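Local coordinates for aminopentol aminotransferase (Sphingopyxis macrogoltabida, PDB 6HBS), which transfers the amino group of aminopentol, a fumonisin B1 breakdown product, preferentially to pyruvate, using pyridoxal 5'-phosphate as cofactor, at residues 79-84 with 90-95; 114-119 with 292-297; 355-360 with 401-406; 363-366 with 371-374. All blocks are in the same frame, centred on the assembly; numbering follows the deposited sequence.

Interaction 1: residues 79-84 with 90-95; sequences DAQRLL and GPSEIM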
loop_
_atom_site.group_PDB
_atom_site.type_symbol
_atom_site.label_atom_id
_atom_site.label_comp_id
_atom_site.label_asym_id
_atom_site.label_seq_id
_atom_site.Cartn_x
_atom_site.Cartn_y
_atom_site.Cartn_z
ATOM N N ASP A 79 2.962 -16.378 -12.633
ATOM C CA ASP A 79 3.748 -17.596 -12.368
ATOM C C ASP A 79 5.162 -17.462 -12.938
ATOM O O ASP A 79 6.120 -17.785 -12.258
ATOM C CB ASP A 79 3.123 -18.826 -13.024
ATOM C CG ASP A 79 1.815 -19.331 -12.470
ATOM O OD1 ASP A 79 1.483 -19.019 -11.303
ATOM O OD2 ASP A 79 1.180 -20.127 -13.198
ATOM N N ALA A 80 5.274 -17.038 -14.197
ATOM C CA ALA A 80 6.572 -16.918 -14.852
ATOM C C ALA A 80 7.481 -15.931 -14.093
ATOM O O ALA A 80 8.690 -16.160 -13.962
ATOM C CB ALA A 80 6.406 -16.516 -16.296
ATOM N N GLN A 81 6.919 -14.809 -13.634
ATOM C CA GLN A 81 7.718 -13.840 -12.891
ATOM C C GLN A 81 8.038 -14.373 -11.487
ATOM O O GLN A 81 9.117 -14.150 -10.989
ATOM C CB GLN A 81 7.021 -12.474 -12.828
ATOM C CG GLN A 81 7.858 -11.400 -12.144
ATOM C CD GLN A 81 9.151 -11.176 -12.903
ATOM O OE1 GLN A 81 9.167 -11.166 -14.130
ATOM N NE2 GLN A 81 10.238 -11.008 -12.167
ATOM N N ARG A 82 7.123 -15.099 -10.860
ATOM C CA ARG A 82 7.379 -15.632 -9.535
ATOM C C ARG A 82 8.610 -16.572 -9.526
ATOM O O ARG A 82 9.336 -16.635 -8.513
ATOM C CB ARG A 82 6.123 -16.318 -9.006
ATOM C CG ARG A 82 6.092 -16.487 -7.493
ATOM C CD ARG A 82 4.740 -17.025 -7.031
ATOM N NE ARG A 82 3.630 -16.200 -7.496
ATOM C CZ ARG A 82 2.710 -16.566 -8.386
ATOM N NH1 ARG A 82 2.824 -17.727 -9.000
ATOM N NH2 ARG A 82 1.684 -15.770 -8.656
ATOM N N LEU A 83 8.862 -17.261 -10.642
ATOM C CA LEU A 83 10.038 -18.139 -10.753
ATOM C C LEU A 83 11.329 -17.311 -10.783
ATOM O O LEU A 83 12.411 -17.872 -10.540
ATOM C CB LEU A 83 9.964 -18.996 -12.022
ATOM C CG LEU A 83 8.891 -20.075 -12.034
ATOM C CD1 LEU A 83 8.905 -20.828 -13.345
ATOM C CD2 LEU A 83 9.055 -21.022 -10.866
ATOM N N LEU A 84 11.242 -16.045 -11.210
ATOM C CA LEU A 84 12.380 -15.187 -11.342
ATOM C C LEU A 84 12.628 -14.461 -10.015
ATOM O O LEU A 84 13.636 -14.729 -9.371
ATOM C CB LEU A 84 12.200 -14.215 -12.505
ATOM C CG LEU A 84 12.066 -14.899 -13.857
ATOM C CD1 LEU A 84 11.675 -13.896 -14.941
ATOM C CD2 LEU A 84 13.367 -15.608 -14.215
ATOM N N GLY A 90 16.422 -4.410 -5.685
ATOM C CA GLY A 90 16.021 -3.404 -6.661
ATOM C C GLY A 90 14.829 -3.905 -7.472
ATOM O O GLY A 90 14.459 -5.087 -7.421
ATOM N N PRO A 91 14.189 -3.033 -8.274
ATOM C CA PRO A 91 13.109 -3.485 -9.132
ATOM C C PRO A 91 13.651 -4.478 -10.152
ATOM O O PRO A 91 14.831 -4.412 -10.501
ATOM C CB PRO A 91 12.642 -2.204 -9.835
ATOM C CG PRO A 91 13.791 -1.240 -9.697
ATOM C CD PRO A 91 14.441 -1.591 -8.377
ATOM N N SER A 92 12.762 -5.308 -10.670
ATOM C CA SER A 92 13.002 -6.065 -11.897
ATOM C C SER A 92 13.126 -5.118 -13.088
ATOM O O SER A 92 12.493 -4.035 -13.130
ATOM C CB SER A 92 11.927 -7.065 -12.148
ATOM O OG SER A 92 12.082 -7.642 -13.441
ATOM N N GLU A 93 13.946 -5.526 -14.065
ATOM C CA GLU A 93 13.946 -4.942 -15.394
ATOM C C GLU A 93 12.517 -4.755 -15.946
ATOM O O GLU A 93 12.317 -3.861 -16.746
ATOM C CB GLU A 93 14.755 -5.817 -16.364
ATOM C CG GLU A 93 14.211 -7.228 -16.525
ATOM C CD GLU A 93 15.090 -8.156 -17.357
ATOM O OE1 GLU A 93 16.217 -7.756 -17.715
ATOM O OE2 GLU A 93 14.649 -9.258 -17.630
ATOM N N ILE A 94 11.547 -5.609 -15.587
ATOM C CA ILE A 94 10.197 -5.521 -16.194
ATOM C C ILE A 94 9.458 -4.245 -15.746
ATOM O O ILE A 94 8.460 -3.876 -16.389
ATOM C CB ILE A 94 9.324 -6.772 -15.992
ATOM C CG1 ILE A 94 8.876 -6.961 -14.552
ATOM C CG2 ILE A 94 9.998 -8.019 -16.535
ATOM C CD1 ILE A 94 7.789 -7.967 -14.399
ATOM N N MET A 95 9.931 -3.580 -14.682
ATOM C CA MET A 95 9.439 -2.239 -14.312
ATOM C C MET A 95 9.524 -1.281 -15.507
ATOM O O MET A 95 8.597 -0.486 -15.739
ATOM C CB MET A 95 10.189 -1.638 -13.121
ATOM C CG MET A 95 9.563 -0.336 -12.616
ATOM S SD MET A 95 10.468 0.341 -11.216
ATOM C CE MET A 95 9.480 1.799 -10.869
HETATM O O HOH W 1 12.752 -10.312 -13.637
#

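Interaction 2: residues 114-119 with 292-297; sequences FCKNGS and AVPMAA. With PLP (pyridoxal-5'-phosphate), chain C.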
loop_
_atom_site.group_PDB
_atom_site.type_symbol
_atom_site.label_atom_id
_atom_site.label_comp_id
_atom_site.label_asym_id
_atom_site.label_seq_id
_atom_site.Cartn_x
_atom_site.Cartn_y
_atom_site.Cartn_z
ATOM N N PHE A 114 4.925 3.807 -9.795
ATOM C CA PHE A 114 4.153 2.686 -9.295
ATOM C C PHE A 114 4.240 2.668 -7.781
ATOM O O PHE A 114 5.328 2.918 -7.205
ATOM C CB PHE A 114 4.612 1.369 -9.941
ATOM C CG PHE A 114 4.428 1.386 -11.439
ATOM C CD1 PHE A 114 3.159 1.398 -11.985
ATOM C CD2 PHE A 114 5.513 1.494 -12.293
ATOM C CE1 PHE A 114 2.976 1.517 -13.353
ATOM C CE2 PHE A 114 5.325 1.645 -13.659
ATOM C CZ PHE A 114 4.061 1.666 -14.183
ATOM N N CYS A 115 3.105 2.330 -7.161
ATOM C CA CYS A 115 2.925 2.243 -5.706
ATOM C C CYS A 115 1.984 1.070 -5.397
ATOM O O CYS A 115 1.808 0.187 -6.248
ATOM C CB CYS A 115 2.410 3.576 -5.169
ATOM S SG CYS A 115 1.027 4.219 -6.154
ATOM N N LYS A 116 1.433 1.001 -4.178
ATOM C CA LYS A 116 0.580 -0.126 -3.827
ATOM C C LYS A 116 -0.900 0.255 -3.867
ATOM O O LYS A 116 -1.670 -0.400 -4.548
ATOM C CB LYS A 116 0.926 -0.692 -2.451
ATOM C CG LYS A 116 2.179 -1.548 -2.419
ATOM C CD LYS A 116 2.103 -2.855 -3.200
ATOM C CE LYS A 116 2.902 -2.810 -4.476
ATOM N NZ LYS A 116 3.066 -4.153 -5.045
ATOM N N ASN A 117 -1.273 1.241 -3.048
ATOM C CA ASN A 117 -2.639 1.632 -2.816
ATOM C C ASN A 117 -2.999 2.760 -3.783
ATOM O O ASN A 117 -2.135 3.568 -4.121
ATOM C CB ASN A 117 -2.870 2.170 -1.405
ATOM C CG ASN A 117 -2.471 1.229 -0.285
ATOM O OD1 ASN A 117 -2.910 0.082 -0.239
ATOM N ND2 ASN A 117 -1.705 1.732 0.687
ATOM N N GLY A 118 -4.282 2.857 -4.164
ATOM C CA GLY A 118 -4.742 3.994 -4.900
ATOM C C GLY A 118 -4.549 5.299 -4.128
ATOM O O GLY A 118 -4.240 6.328 -4.734
ATOM N N SER A 119 -4.666 5.212 -2.797
ATOM C CA SER A 119 -4.440 6.325 -1.868
ATOM C C SER A 119 -2.987 6.839 -1.971
ATOM O O SER A 119 -2.746 8.007 -1.748
ATOM C CB SER A 119 -4.799 5.917 -0.451
ATOM O OG SER A 119 -6.196 5.639 -0.320
ATOM N N ALA A 292 8.091 -7.168 -8.438
ATOM C CA ALA A 292 7.976 -7.539 -9.828
ATOM C C ALA A 292 6.700 -8.334 -10.145
ATOM O O ALA A 292 6.189 -8.191 -11.246
ATOM C CB ALA A 292 9.192 -8.341 -10.235
ATOM N N VAL A 293 6.209 -9.198 -9.258
ATOM C CA VAL A 293 5.101 -10.093 -9.640
ATOM C C VAL A 293 3.849 -9.264 -9.981
ATOM O O VAL A 293 3.211 -9.500 -11.000
ATOM C CB VAL A 293 4.846 -11.202 -8.608
ATOM C CG1 VAL A 293 3.541 -11.983 -8.858
ATOM C CG2 VAL A 293 6.020 -12.193 -8.590
ATOM N N PRO A 294 3.440 -8.271 -9.170
ATOM C CA PRO A 294 2.308 -7.418 -9.539
ATOM C C PRO A 294 2.569 -6.676 -10.852
ATOM O O PRO A 294 1.637 -6.466 -11.604
ATOM C CB PRO A 294 2.131 -6.496 -8.329
ATOM C CG PRO A 294 2.704 -7.313 -7.195
ATOM C CD PRO A 294 3.907 -8.006 -7.803
ATOM N N MET A 295 3.837 -6.335 -11.143
ATOM C CA MET A 295 4.161 -5.671 -12.367
ATOM C C MET A 295 3.990 -6.610 -13.575
ATOM O O MET A 295 3.538 -6.160 -14.666
ATOM C CB MET A 295 5.573 -5.100 -12.332
ATOM C CG MET A 295 5.708 -3.961 -11.334
ATOM S SD MET A 295 7.306 -3.194 -11.503
ATOM C CE MET A 295 7.294 -2.225 -10.002
ATOM N N ALA A 296 4.362 -7.878 -13.413
ATOM C CA ALA A 296 4.184 -8.886 -14.472
ATOM C C ALA A 296 2.690 -9.089 -14.766
ATOM O O ALA A 296 2.259 -9.186 -15.949
ATOM C CB ALA A 296 4.864 -10.189 -14.066
ATOM N N ALA A 297 1.895 -9.192 -13.703
ATOM C CA ALA A 297 0.434 -9.263 -13.867
ATOM C C ALA A 297 -0.118 -8.024 -14.596
ATOM O O ALA A 297 -1.008 -8.143 -15.448
ATOM C CB ALA A 297 -0.221 -9.453 -12.540
HETATM N N1 PLP C . -9.698 6.985 -5.518
HETATM C C2 PLP C . -10.868 6.435 -5.910
HETATM C C2A PLP C . -11.761 7.117 -6.919
HETATM C C3 PLP C . -11.240 5.119 -5.399
HETATM O O3 PLP C . -12.396 4.533 -5.780
HETATM C C4 PLP C . -10.330 4.426 -4.459
HETATM C C4A PLP C . -10.733 3.079 -3.973
HETATM C C5 PLP C . -9.101 5.173 -4.057
HETATM C C6 PLP C . -8.847 6.408 -4.640
HETATM C C5A PLP C . -8.076 4.601 -3.079
HETATM O O4P PLP C . -7.560 3.323 -3.531
HETATM P P PLP C . -7.116 2.330 -2.344
HETATM O O1P PLP C . -8.310 1.896 -1.623
HETATM O O2P PLP C . -6.243 3.169 -1.454
HETATM O O3P PLP C . -6.430 1.238 -3.136
#

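Interaction 3: residues 355-360 with 401-406; sequences FRIGYA and SAVLRD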
loop_
_atom_site.group_PDB
_atom_site.type_symbol
_atom_site.label_atom_id
_atom_site.label_comp_id
_atom_site.label_asym_id
_atom_site.label_seq_id
_atom_site.Cartn_x
_atom_site.Cartn_y
_atom_site.Cartn_z
ATOM N N PHE A 355 -33.511 3.690 2.411
ATOM C CA PHE A 355 -32.883 2.529 1.754
ATOM C C PHE A 355 -33.500 1.204 2.205
ATOM O O PHE A 355 -32.996 0.140 1.822
ATOM C CB PHE A 355 -31.356 2.538 1.942
ATOM C CG PHE A 355 -30.668 3.515 1.024
ATOM C CD1 PHE A 355 -30.636 4.870 1.337
ATOM C CD2 PHE A 355 -30.087 3.091 -0.165
ATOM C CE1 PHE A 355 -30.048 5.785 0.481
ATOM C CE2 PHE A 355 -29.489 4.009 -1.014
ATOM C CZ PHE A 355 -29.457 5.350 -0.687
ATOM N N ARG A 356 -34.642 1.231 2.902
ATOM C CA ARG A 356 -35.229 -0.029 3.420
ATOM C C ARG A 356 -35.650 -0.969 2.269
ATOM O O ARG A 356 -35.540 -2.210 2.423
ATOM C CB ARG A 356 -36.394 0.250 4.378
ATOM C CG ARG A 356 -37.736 0.486 3.703
ATOM C CD ARG A 356 -38.876 0.721 4.690
ATOM N NE ARG A 356 -38.674 1.930 5.481
ATOM C CZ ARG A 356 -39.290 2.193 6.634
ATOM N NH1 ARG A 356 -40.113 1.310 7.174
ATOM N NH2 ARG A 356 -39.078 3.344 7.243
ATOM N N ILE A 357 -36.104 -0.412 1.134
ATOM C CA ILE A 357 -36.513 -1.226 -0.023
ATOM C C ILE A 357 -35.280 -1.837 -0.700
ATOM O O ILE A 357 -35.260 -3.023 -1.003
ATOM C CB ILE A 357 -37.335 -0.442 -1.053
ATOM C CG1 ILE A 357 -38.556 0.245 -0.430
ATOM C CG2 ILE A 357 -37.741 -1.365 -2.184
ATOM C CD1 ILE A 357 -39.329 1.105 -1.425
ATOM N N GLY A 358 -34.281 -0.988 -0.972
ATOM C CA GLY A 358 -33.044 -1.385 -1.606
ATOM C C GLY A 358 -32.313 -2.466 -0.827
ATOM O O GLY A 358 -31.752 -3.392 -1.427
ATOM N N TYR A 359 -32.287 -2.306 0.495
ATOM C CA TYR A 359 -31.641 -3.234 1.402
ATOM C C TYR A 359 -32.332 -4.586 1.286
ATOM O O TYR A 359 -31.682 -5.661 1.117
ATOM C CB TYR A 359 -31.620 -2.668 2.827
ATOM C CG TYR A 359 -30.394 -1.853 3.144
ATOM C CD1 TYR A 359 -29.914 -0.887 2.269
ATOM C CD2 TYR A 359 -29.659 -2.091 4.295
ATOM C CE1 TYR A 359 -28.780 -0.136 2.570
ATOM C CE2 TYR A 359 -28.502 -1.376 4.588
ATOM C CZ TYR A 359 -28.071 -0.382 3.736
ATOM O OH TYR A 359 -26.924 0.302 4.011
ATOM N N ALA A 360 -33.666 -4.545 1.324
ATOM C CA ALA A 360 -34.446 -5.788 1.340
ATOM C C ALA A 360 -34.268 -6.533 0.003
ATOM O O ALA A 360 -34.099 -7.761 -0.026
ATOM C CB ALA A 360 -35.900 -5.475 1.640
ATOM N N SER A 401 -40.367 -9.861 -6.176
ATOM C CA SER A 401 -41.573 -10.521 -5.601
ATOM C C SER A 401 -41.473 -10.527 -4.081
ATOM O O SER A 401 -42.453 -10.216 -3.413
ATOM C CB SER A 401 -41.783 -11.939 -6.096
ATOM O OG SER A 401 -41.898 -11.962 -7.503
ATOM N N ALA A 402 -40.291 -10.891 -3.557
ATOM C CA ALA A 402 -40.110 -11.020 -2.114
ATOM C C ALA A 402 -40.279 -9.653 -1.427
ATOM O O ALA A 402 -40.815 -9.554 -0.310
ATOM C CB ALA A 402 -38.769 -11.662 -1.809
ATOM N N VAL A 403 -39.840 -8.590 -2.101
ATOM C CA VAL A 403 -39.955 -7.235 -1.558
ATOM C C VAL A 403 -41.435 -6.820 -1.510
ATOM O O VAL A 403 -41.878 -6.223 -0.526
ATOM C CB VAL A 403 -39.084 -6.256 -2.371
ATOM C CG1 VAL A 403 -39.550 -4.817 -2.273
ATOM C CG2 VAL A 403 -37.625 -6.381 -1.954
ATOM N N LEU A 404 -42.187 -7.136 -2.565
ATOM C CA LEU A 404 -43.621 -6.820 -2.619
ATOM C C LEU A 404 -44.395 -7.617 -1.558
ATOM O O LEU A 404 -45.202 -7.066 -0.832
ATOM C CB LEU A 404 -44.149 -7.104 -4.024
ATOM C CG LEU A 404 -43.670 -6.116 -5.085
ATOM C CD1 LEU A 404 -44.136 -6.530 -6.476
ATOM C CD2 LEU A 404 -44.120 -4.695 -4.757
ATOM N N ARG A 405 -44.098 -8.906 -1.437
ATOM C CA ARG A 405 -44.716 -9.774 -0.451
ATOM C C ARG A 405 -44.518 -9.234 0.981
ATOM O O ARG A 405 -45.436 -9.291 1.803
ATOM C CB ARG A 405 -44.129 -11.173 -0.645
ATOM C CG ARG A 405 -44.695 -12.244 0.272
ATOM C CD ARG A 405 -43.887 -13.525 0.131
ATOM N NE ARG A 405 -42.574 -13.425 0.772
ATOM C CZ ARG A 405 -41.404 -13.672 0.172
ATOM N NH1 ARG A 405 -41.374 -14.210 -1.039
ATOM N NH2 ARG A 405 -40.269 -13.373 0.789
ATOM N N ASP A 406 -43.333 -8.688 1.291
ATOM C CA ASP A 406 -42.975 -8.287 2.664
ATOM C C ASP A 406 -43.122 -6.772 2.893
ATOM O O ASP A 406 -42.756 -6.255 3.954
ATOM C CB ASP A 406 -41.541 -8.728 2.959
ATOM C CG ASP A 406 -41.318 -10.211 2.718
ATOM O OD1 ASP A 406 -42.238 -11.006 3.041
ATOM O OD2 ASP A 406 -40.236 -10.557 2.198
#

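Interaction 4: residues 363-366 with 371-374; sequences AACL and YVHP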
loop_
_atom_site.group_PDB
_atom_site.type_symbol
_atom_site.label_atom_id
_atom_site.label_comp_id
_atom_site.label_asym_id
_atom_site.label_seq_id
_atom_site.Cartn_x
_atom_site.Cartn_y
_atom_site.Cartn_z
ATOM N N ALA A 363 -30.787 -8.085 -0.286
ATOM C CA ALA A 363 -30.646 -9.268 0.559
ATOM C C ALA A 363 -31.362 -10.454 -0.093
ATOM O O ALA A 363 -30.884 -11.576 -0.013
ATOM C CB ALA A 363 -31.182 -9.027 1.950
ATOM N N ALA A 364 -32.527 -10.186 -0.702
ATOM C CA ALA A 364 -33.336 -11.230 -1.353
ATOM C C ALA A 364 -32.566 -11.780 -2.559
ATOM O O ALA A 364 -32.639 -12.948 -2.857
ATOM C CB ALA A 364 -34.687 -10.675 -1.750
ATOM N N CYS A 365 -31.774 -10.932 -3.222
ATOM C CA CYS A 365 -30.938 -11.401 -4.335
ATOM C C CYS A 365 -29.869 -12.413 -3.870
ATOM O O CYS A 365 -29.507 -13.304 -4.649
ATOM C CB CYS A 365 -30.245 -10.259 -5.054
ATOM S SG CYS A 365 -31.322 -9.208 -6.055
ATOM N N LEU A 366 -29.356 -12.284 -2.635
ATOM C CA LEU A 366 -28.359 -13.260 -2.089
ATOM C C LEU A 366 -28.916 -14.684 -2.142
ATOM O O LEU A 366 -28.197 -15.603 -2.499
ATOM C CB LEU A 366 -27.982 -12.950 -0.638
ATOM C CG LEU A 366 -27.108 -11.724 -0.393
ATOM C CD1 LEU A 366 -26.941 -11.474 1.116
ATOM C CD2 LEU A 366 -25.750 -11.852 -1.060
ATOM N N TYR A 371 -24.834 -11.394 -5.810
ATOM C CA TYR A 371 -24.339 -10.382 -4.899
ATOM C C TYR A 371 -24.444 -9.028 -5.597
ATOM O O TYR A 371 -23.647 -8.712 -6.465
ATOM C CB TYR A 371 -22.892 -10.672 -4.479
ATOM C CG TYR A 371 -22.399 -9.922 -3.261
ATOM C CD1 TYR A 371 -22.243 -8.539 -3.269
ATOM C CD2 TYR A 371 -22.062 -10.601 -2.096
ATOM C CE1 TYR A 371 -21.775 -7.854 -2.148
ATOM C CE2 TYR A 371 -21.585 -9.932 -0.970
ATOM C CZ TYR A 371 -21.435 -8.555 -1.003
ATOM O OH TYR A 371 -20.973 -7.915 0.097
ATOM N N VAL A 372 -25.397 -8.221 -5.142
ATOM C CA VAL A 372 -25.558 -6.843 -5.560
ATOM C C VAL A 372 -25.573 -5.960 -4.302
ATOM O O VAL A 372 -25.791 -6.436 -3.184
ATOM C CB VAL A 372 -26.852 -6.642 -6.368
ATOM C CG1 VAL A 372 -26.765 -7.268 -7.739
ATOM C CG2 VAL A 372 -28.079 -7.123 -5.604
ATOM N N HIS A 373 -25.346 -4.662 -4.494
ATOM C CA HIS A 373 -25.040 -3.773 -3.397
ATOM C C HIS A 373 -26.062 -2.657 -3.331
ATOM O O HIS A 373 -26.301 -1.999 -4.335
ATOM C CB HIS A 373 -23.618 -3.225 -3.528
ATOM C CG HIS A 373 -23.043 -2.722 -2.239
ATOM N ND1 HIS A 373 -23.596 -1.680 -1.517
ATOM C CD2 HIS A 373 -21.916 -3.072 -1.582
ATOM C CE1 HIS A 373 -22.879 -1.471 -0.433
ATOM N NE2 HIS A 373 -21.839 -2.318 -0.442
ATOM N N PRO A 374 -26.696 -2.419 -2.160
ATOM C CA PRO A 374 -27.722 -1.387 -2.045
ATOM C C PRO A 374 -27.245 0.060 -1.861
ATOM O O PRO A 374 -28.107 0.947 -1.957
ATOM C CB PRO A 374 -28.475 -1.828 -0.781
ATOM C CG PRO A 374 -27.423 -2.436 0.068
ATOM C CD PRO A 374 -26.562 -3.193 -0.915
#

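Interaction 1: residues 79-84 with 90-95
The hydroxyl OG of S92 is gripped by two groups, one of which leads across the contact to Q81. From its own segment it accepts the backbone N of I94 at 3.0 Å along an almost straight bond (N-H...O 176°), which caps the turn leading into helix 94-105. A water lies 2.8 Å from S92 OG and accepts the amide NE2 of Q81 at 3.0 Å, bridging two side chains whose OG and NE2 stand 4.0 Å apart, too far for a direct bond. Q81 reaches this point from helix 72-82 with CG anti to the backbone N (chi1 -176°) and a bend at chi2. Its NE2 also bonds to the carbonyl O of G85, just past the end of its segment. The other half of the amide meets carbon: I94, approaching from the opposite direction, sets its CD1 3.5 Å from Q81 OE1 and 3.8 Å from Q81 CD, with the branch methyl CG2 a little farther from the same oxygen. A292 and A296 of helix 292-307 pack against this cluster, while E93 makes a salt bridge to R6 of the second subunit. Were Q81 shortened to an alanine, the bridging water would probably lose its donor, the G85 carbonyl this bond, and a gap would open beside I94 CD1. Two acceptors at NE2 probably fix which way the amide is turned, so that the segments are linked through one water and by van der Waals contact of the I94 methyl CD1 with the amide oxygen and carbon.

Interaction 2: residues 114-119 with 292-297
K116 folds its chain at chi2 (-66°) and again at chi3 (107°, well away from a staggered value), and these bends carry the ammonium end over to the ring of P294 on helix 292-307. NZ lies 3.8 Å from P294 CG, a van der Waals contact with the two side chains crossing obliquely; the polar partner of this nitrogen is the carbonyl O of P265. Two residues earlier, on strand 111-115, F114 CB touches the methyl CE of M295, the neighbour of P294, at 4.5 Å, with L98 of helix 94-105 packing on both residues. Past K116 the chain turns into helix 118-133, whose first residues hold the cofactor phosphate. G118 N donates to PLP O3P at 2.9 Å, and S119 gives PLP O2P two bonds, from its backbone N at 2.9 Å and from OG at 2.7 Å; that same OG receives A148 N. S287 of the second subunit adds its backbone N to the PLP. G118 has no space for a side chain, since a CB would collide with O4P of the cofactor. Phosphate binding at a helix start is likely to be favoured by the helix dipole, and the packing of F114 and K116 places helix 292-307 against the residues that lead into that site.

Interaction 3: residues 355-360 with 401-406
V403 is the hub of this contact, turning both of its methyls toward helix 356-367, one to I357 and the other to A360. Its CG1, anti to the backbone N at chi1 156°, meets the branch methyl CG2 of I357 at 3.9 Å, and the two side chains cross at about a right angle. The second methyl, V403 CG2, settles against A360, 4.1 Å from A360 CB. It comes slightly closer to the backbone of the same residue, with V403 CG2 and A360 C 3.9 Å apart. Because A360 offers only a methyl, the backbones come close here: the CA atoms of A360 and V403 are 6.4 Å apart. The side-chain contacts are apolar, a branched residue of one helix straddling two residues three positions apart on the next. Both helices belong to the C-terminal part of the chain, which in class-III aminotransferases, members of the fold type I family, forms the small domain beside the large PLP-binding domain; helix 386-405 is the last helix of this chain. At the start of helix 356-367, D352 accepts I357 N through OD1 and G358 N through OD2, which probably steadies the turn that bears I357. At the far end of the other segment the guanidinium of R405 forms a salt bridge with its neighbour D406, NH2 to OD2 at 3.1 Å, though the hydrogen bonds within it are weak. One face of that guanidinium lies over the CA of A402, near its rim. R356 makes a salt bridge to D354 and a hydrogen bond to the carbonyl O of L410.

Interaction 4: residues 363-366 with 371-374
Aliphatic and sulfur packing joins C365 to V372. The methyl CG2 of V372 lies 3.9 Å from C365 CB and equally 3.9 Å from C365 SG, touching the side chain along its length rather than at one end. With V372 CG1 anti to the carbonyl carbon (chi1 -71°), CG2 is left between the backbone N and the carbonyl carbon, the crowded position, where it meets the cysteine. T396 and A399 of helix 386-405 also touch C365, while M378 and W361 pack on V372. Aliphatic-to-aromatic packing forms the second group. L366 and Y371 extend alongside each other in one direction, and L366 CD2 meets Y371 CD2 at 4.0 Å, at an oblique approach to the ring. F35 meets the same ring edge-to-face, and T89 of the second subunit packs against it. Backbone bonds supply the third kind: Y371 pairs with I56 and Y58 rather than with the helix. The short strand 370-371 thereby runs parallel to strand 54-57 at the border of a mixed four-stranded sheet. This is a tight helix-to-strand connection, in which the end of helix 356-367 packs on the short strand that follows and on the residue just beyond it, as expected in the alpha/beta small domain of a fold type I aminotransferase.

Overall arrangement
The four contacts form two pairs set well apart. Interactions 1 and 2, centres about 12 Å apart, touch through helix 292-307, whose A292 and A296 pack on Q81 and I94; both also reach the second subunit. Interactions 3 and 4, with centres about 11 Å apart, share helix 356-367 and meet where P374 packs on F355 and Y359. Along the chain, interactions 1 and 2 are complete before interaction 3 opens, and interaction 4 falls between the two segments of interaction 3. The centres of interactions 2 and 4 are about 31 Å apart: interaction 2 holds the phosphate site and interaction 1 packs beside it, while interactions 3 and 4 lie in the C-terminal part, where Y371 too packs on the second subunit.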